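Local coordinates for protein deoxycytidylate deaminase (Cyanophage S-TIM5, PDB 4P9E) that probably deaminates dCMP to dUMP with the help of a bound zinc ion and binds the allosteric inhibitor dTTP, at residues Val34-Ser39 / Ser83-Gly88; Glu7-Tyr12 / Glu90-His95. One frame throughout, in Å; residues are numbered along the deposited sequence.

Contact 1 (Val34-Ser39 / Ser83-Gly88)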
loop_
_atom_site.group_PDB
_atom_site.type_symbol
_atom_site.label_atom_id
_atom_site.label_comp_id
_atom_site.label_asym_id
_atom_site.label_seq_id
_atom_site.Cartn_x
_atom_site.Cartn_y
_atom_site.Cartn_z
ATOM N N VAL A 34 2.930 -9.368 -15.344
ATOM C CA VAL A 34 2.101 -9.766 -14.207
ATOM C C VAL A 34 0.703 -9.156 -14.306
ATOM O O VAL A 34 0.543 -7.960 -14.539
ATOM C CB VAL A 34 2.771 -9.467 -12.840
ATOM C CG1 VAL A 34 1.799 -9.731 -11.698
ATOM C CG2 VAL A 34 4.007 -10.344 -12.663
ATOM N N VAL A 35 -0.316 -9.995 -14.168
ATOM C CA VAL A 35 -1.690 -9.519 -14.222
ATOM C C VAL A 35 -2.457 -9.941 -12.981
ATOM O O VAL A 35 -2.352 -11.073 -12.530
ATOM C CB VAL A 35 -2.420 -10.009 -15.490
ATOM C CG1 VAL A 35 -3.836 -9.459 -15.528
ATOM C CG2 VAL A 35 -1.650 -9.591 -16.735
ATOM N N LYS A 36 -3.217 -9.014 -12.419
ATOM C CA LYS A 36 -4.054 -9.313 -11.267
ATOM C C LYS A 36 -5.262 -8.390 -11.269
ATOM O O LYS A 36 -5.148 -7.193 -11.561
ATOM C CB LYS A 36 -3.242 -9.146 -9.991
ATOM C CG LYS A 36 -3.932 -9.558 -8.732
ATOM C CD LYS A 36 -2.964 -9.434 -7.590
ATOM C CE LYS A 36 -3.637 -9.605 -6.246
ATOM N NZ LYS A 36 -2.738 -9.162 -5.129
ATOM N N ASN A 37 -6.425 -8.960 -10.960
ATOM C CA ASN A 37 -7.678 -8.204 -10.910
ATOM C C ASN A 37 -7.930 -7.310 -12.123
ATOM O O ASN A 37 -8.373 -6.176 -11.981
ATOM C CB ASN A 37 -7.731 -7.349 -9.650
ATOM C CG ASN A 37 -7.462 -8.149 -8.389
ATOM O OD1 ASN A 37 -7.712 -9.357 -8.338
ATOM N ND2 ASN A 37 -6.940 -7.482 -7.366
ATOM N N GLY A 38 -7.634 -7.821 -13.309
ATOM C CA GLY A 38 -7.871 -7.083 -14.537
ATOM C C GLY A 38 -6.867 -5.986 -14.824
ATOM O O GLY A 38 -7.121 -5.102 -15.625
ATOM N N SER A 39 -5.717 -6.044 -14.182
ATOM C CA SER A 39 -4.741 -5.004 -14.363
ATOM C C SER A 39 -3.307 -5.538 -14.462
ATOM O O SER A 39 -2.892 -6.389 -13.669
ATOM C CB SER A 39 -4.864 -4.016 -13.213
ATOM O OG SER A 39 -3.888 -3.000 -13.328
ATOM N N SER A 83 3.630 -1.517 -4.412
ATOM C CA SER A 83 2.867 -1.571 -3.177
ATOM C C SER A 83 1.814 -2.663 -3.265
ATOM O O SER A 83 1.063 -2.908 -2.322
ATOM C CB SER A 83 2.175 -0.235 -2.947
ATOM O OG SER A 83 2.887 0.799 -3.597
ATOM N N GLU A 84 1.768 -3.312 -4.414
ATOM C CA GLU A 84 0.707 -4.237 -4.735
ATOM C C GLU A 84 1.266 -5.648 -4.637
ATOM O O GLU A 84 2.353 -5.924 -5.124
ATOM C CB GLU A 84 0.205 -3.906 -6.147
ATOM C CG GLU A 84 -0.979 -4.687 -6.623
ATOM C CD GLU A 84 -2.230 -4.396 -5.828
ATOM O OE1 GLU A 84 -2.744 -3.255 -5.930
ATOM O OE2 GLU A 84 -2.698 -5.309 -5.109
ATOM N N SER A 85 0.537 -6.539 -3.987
ATOM C CA SER A 85 1.025 -7.899 -3.773
ATOM C C SER A 85 1.054 -8.741 -5.052
ATOM O O SER A 85 0.215 -8.577 -5.934
ATOM C CB SER A 85 0.194 -8.613 -2.715
ATOM O OG SER A 85 0.620 -9.950 -2.581
ATOM N N ILE A 86 2.021 -9.649 -5.141
ATOM C CA ILE A 86 2.122 -10.532 -6.290
ATOM C C ILE A 86 1.235 -11.774 -6.093
ATOM O O ILE A 86 0.904 -12.481 -7.047
ATOM C CB ILE A 86 3.592 -10.924 -6.575
ATOM C CG1 ILE A 86 3.728 -11.499 -7.987
ATOM C CG2 ILE A 86 4.122 -11.885 -5.534
ATOM C CD1 ILE A 86 5.114 -11.923 -8.344
ATOM N N ASP A 87 0.841 -12.008 -4.844
ATOM C CA ASP A 87 0.016 -13.149 -4.476
ATOM C C ASP A 87 -1.337 -13.123 -5.187
ATOM O O ASP A 87 -2.036 -12.114 -5.152
ATOM C CB ASP A 87 -0.209 -13.128 -2.970
ATOM C CG ASP A 87 -0.533 -14.501 -2.394
ATOM O OD1 ASP A 87 -0.541 -15.494 -3.151
ATOM O OD2 ASP A 87 -0.769 -14.590 -1.172
ATOM N N GLY A 88 -1.693 -14.229 -5.842
ATOM C CA GLY A 88 -2.959 -14.340 -6.544
ATOM C C GLY A 88 -2.951 -13.792 -7.958
ATOM O O GLY A 88 -3.951 -13.837 -8.662
#
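Lys36 NZ comes in above the plane of the Ser85 carbonyl, 53° out of it, and donates to Ser85 O at 3.1 Å, with a C=O...N angle of 116°, well bent from a head-on approach. A second carbonyl, that of Asp87, takes a weak hydrogen bond from the same ammonium at 3.0 Å from NZ to O, and the end of the extended side chain lies beside both carbonyls. The third flat group, the Glu84 carboxylate, turns OE2 toward Lys36 NZ across 3.9 Å, a long salt bridge, and uses OE1 for a hydrogen bond with Ser83 OG of the third subunit. Lys36 reaches across with a fully extended chain, CG anti to the backbone N (chi1 -174°), which carries the charge past Gly88 into the bend of 83-88.

Lys36 also opens the type I' turn that joins strands 31-36 and 39-45 into a tight two-residue beta hairpin. Asn37 and Gly38 fill its corners in left-handed conformations, and Lys36 and Ser39 exchange backbone hydrogen bonds, Lys36 N to Ser39 O and Ser39 N to Lys36 O, both 2.9 Å. Across from the hairpin, an ST turn lies in the loop: Ser85 OG accepts from Asp87 N at 3.1 Å, linking the two residues whose carbonyls Lys36 uses. Ile86 points away from the hairpin and packs on Leu76 and Met79 of helix 71-80. At the hairpin tip, Gly38 O accepts a hydrogen bond from Lys78 NZ of the third subunit.

Contact 2 (Glu7-Tyr12 / Glu90-His95)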
loop_
_atom_site.group_PDB
_atom_site.type_symbol
_atom_site.label_atom_id
_atom_site.label_comp_id
_atom_site.label_asym_id
_atom_site.label_seq_id
_atom_site.Cartn_x
_atom_site.Cartn_y
_atom_site.Cartn_z
ATOM N N GLU A 7 -9.758 -13.001 -26.079
ATOM C CA GLU A 7 -8.984 -11.998 -26.802
ATOM C C GLU A 7 -8.157 -11.113 -25.868
ATOM O O GLU A 7 -7.238 -10.416 -26.297
ATOM C CB GLU A 7 -9.924 -11.135 -27.628
ATOM C CG GLU A 7 -11.105 -10.628 -26.827
ATOM C CD GLU A 7 -11.706 -9.368 -27.408
ATOM O OE1 GLU A 7 -11.068 -8.768 -28.306
ATOM O OE2 GLU A 7 -12.817 -8.980 -26.969
ATOM N N ILE A 8 -8.497 -11.136 -24.586
ATOM C CA ILE A 8 -7.782 -10.350 -23.602
ATOM C C ILE A 8 -6.558 -11.130 -23.168
ATOM O O ILE A 8 -5.488 -10.575 -22.960
ATOM C CB ILE A 8 -8.708 -10.022 -22.407
ATOM C CG1 ILE A 8 -9.667 -8.898 -22.797
ATOM C CG2 ILE A 8 -7.927 -9.633 -21.172
ATOM C CD1 ILE A 8 -10.536 -8.419 -21.656
ATOM N N LYS A 9 -6.740 -12.437 -23.047
ATOM C CA LYS A 9 -5.666 -13.360 -22.743
ATOM C C LYS A 9 -4.549 -13.150 -23.754
ATOM O O LYS A 9 -3.369 -13.009 -23.402
ATOM C CB LYS A 9 -6.222 -14.781 -22.833
ATOM C CG LYS A 9 -5.448 -15.829 -22.077
ATOM C CD LYS A 9 -6.271 -17.099 -21.865
ATOM C CE LYS A 9 -7.104 -17.048 -20.583
ATOM N NZ LYS A 9 -7.541 -18.399 -20.087
ATOM N N GLU A 10 -4.946 -13.084 -25.019
ATOM C CA GLU A 10 -4.018 -12.923 -26.120
ATOM C C GLU A 10 -3.329 -11.562 -26.107
ATOM O O GLU A 10 -2.147 -11.467 -26.426
ATOM C CB GLU A 10 -4.741 -13.151 -27.454
ATOM C CG GLU A 10 -3.874 -13.019 -28.709
ATOM C CD GLU A 10 -2.816 -14.118 -28.857
ATOM O OE1 GLU A 10 -3.016 -15.241 -28.326
ATOM O OE2 GLU A 10 -1.779 -13.843 -29.520
ATOM N N ALA A 11 -4.057 -10.515 -25.736
ATOM C CA ALA A 11 -3.463 -9.182 -25.642
ATOM C C ALA A 11 -2.346 -9.144 -24.595
ATOM O O ALA A 11 -1.337 -8.468 -24.782
ATOM C CB ALA A 11 -4.517 -8.133 -25.343
ATOM N N TYR A 12 -2.532 -9.888 -23.512
ATOM C CA TYR A 12 -1.493 -10.039 -22.498
ATOM C C TYR A 12 -0.250 -10.707 -23.061
ATOM O O TYR A 12 0.858 -10.214 -22.883
ATOM C CB TYR A 12 -2.015 -10.826 -21.299
ATOM C CG TYR A 12 -3.021 -10.057 -20.483
ATOM C CD1 TYR A 12 -2.865 -8.699 -20.269
ATOM C CD2 TYR A 12 -4.135 -10.686 -19.932
ATOM C CE1 TYR A 12 -3.771 -7.992 -19.521
ATOM C CE2 TYR A 12 -5.058 -9.984 -19.178
ATOM C CZ TYR A 12 -4.874 -8.635 -18.980
ATOM O OH TYR A 12 -5.786 -7.915 -18.238
ATOM N N GLU A 90 -1.361 -13.557 -11.992
ATOM C CA GLU A 90 -0.972 -14.495 -13.034
ATOM C C GLU A 90 0.198 -13.970 -13.834
ATOM O O GLU A 90 0.333 -12.773 -14.054
ATOM C CB GLU A 90 -2.129 -14.738 -13.973
ATOM C CG GLU A 90 -3.456 -14.664 -13.267
ATOM C CD GLU A 90 -4.521 -15.413 -13.996
ATOM O OE1 GLU A 90 -5.147 -14.827 -14.902
ATOM O OE2 GLU A 90 -4.709 -16.594 -13.665
ATOM N N LEU A 91 1.042 -14.882 -14.276
ATOM C CA LEU A 91 2.196 -14.520 -15.059
ATOM C C LEU A 91 1.996 -14.880 -16.534
ATOM O O LEU A 91 1.764 -16.040 -16.849
ATOM C CB LEU A 91 3.376 -15.291 -14.510
ATOM C CG LEU A 91 4.714 -14.958 -15.140
ATOM C CD1 LEU A 91 5.010 -13.479 -14.934
ATOM C CD2 LEU A 91 5.763 -15.833 -14.502
ATOM N N PHE A 92 2.064 -13.901 -17.434
ATOM C CA PHE A 92 2.167 -14.207 -18.863
ATOM C C PHE A 92 3.611 -14.077 -19.295
ATOM O O PHE A 92 4.185 -13.000 -19.262
ATOM C CB PHE A 92 1.322 -13.282 -19.723
ATOM C CG PHE A 92 -0.139 -13.477 -19.553
ATOM C CD1 PHE A 92 -0.868 -14.170 -20.499
ATOM C CD2 PHE A 92 -0.795 -12.980 -18.441
ATOM C CE1 PHE A 92 -2.223 -14.350 -20.332
ATOM C CE2 PHE A 92 -2.144 -13.169 -18.283
ATOM C CZ PHE A 92 -2.853 -13.851 -19.223
ATOM N N CYS A 93 4.208 -15.179 -19.712
ATOM C CA CYS A 93 5.562 -15.117 -20.193
ATOM C C CYS A 93 5.648 -15.631 -21.648
ATOM O O CYS A 93 4.850 -16.468 -22.062
ATOM C CB CYS A 93 6.471 -15.895 -19.235
ATOM S SG CYS A 93 8.236 -15.494 -19.416
ATOM N N THR A 94 6.578 -15.104 -22.433
ATOM C CA THR A 94 6.826 -15.664 -23.760
ATOM C C THR A 94 7.372 -17.083 -23.666
ATOM O O THR A 94 7.121 -17.902 -24.533
ATOM C CB THR A 94 7.814 -14.817 -24.593
ATOM O OG1 THR A 94 9.019 -14.601 -23.855
ATOM C CG2 THR A 94 7.207 -13.481 -24.964
ATOM N N HIS A 95 8.110 -17.376 -22.607
ATOM C CA HIS A 95 8.693 -18.694 -22.458
ATOM C C HIS A 95 8.322 -19.381 -21.166
ATOM O O HIS A 95 8.084 -18.726 -20.164
ATOM C CB HIS A 95 10.204 -18.621 -22.569
ATOM C CG HIS A 95 10.680 -18.213 -23.926
ATOM N ND1 HIS A 95 10.536 -16.929 -24.405
ATOM C CD2 HIS A 95 11.261 -18.929 -24.911
ATOM C CE1 HIS A 95 11.030 -16.868 -25.629
ATOM N NE2 HIS A 95 11.484 -18.061 -25.959
#
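Tyr12 drops its CB almost exactly over the middle of the Phe92 ring, 3.5 Å from the centroid and only 4° off the ring normal, a CH-pi contact. Beyond that methylene the tyrosine ring swings past the phenylalanine, bringing Tyr12 CD2 to 3.5 Å from Phe92 CZ. The two planes are inclined at 48°, an oblique pairing with centroids 5.0 Å apart. One helical turn earlier, Lys9 completes the helix side of the contact. Its CG lies in the plane of the Phe92 ring at the edge, 4.0 Å from CE1, and its carbonyl oxygen approaches the same carbon obliquely.

The CB of Phe92 points from the strand toward the helix, and chi1 -69°, with CG anti to the carbonyl carbon, sets the ring beneath Tyr12 CB; the ring is steadied within the sheet by stacking with that of Tyr114. The Lys9 ammonium runs on to a weak hydrogen bond with Tyr114 OH and a weak, long ion pair with Glu136, reaching weakly toward strands 112-115 and 134-137. From the strand's other side, Leu91 and Cys93 reach Glu72 of helix 71-80, the predicted proton donor. Helix 6-20 thus covers one face of strand 90-93 and helix 71-80 the other, the alpha-beta-alpha layering of the cytidine deaminase fold.

Contact 1 and contact 2 lie about 14 Å apart between centres, and each has one segment in the mixed five-stranded sheet, in which strands 31-36 and 90-93 are antiparallel neighbours. Val35 O and Glu90 N, 2.7 Å apart in a probable hydrogen bond, join them directly, and Val35 also packs on both Tyr12 and Phe92. Along the chain the order is 7-12, 34-39, 83-88 and 90-95, so contact 1 is nested inside the loop closed by contact 2. The inner contact is at the surface; the outer one is buried between helix and sheet. Both border the third subunit, so the hairpin end and the helix face of the sheet lie near a subunit boundary of the six-chain assembly.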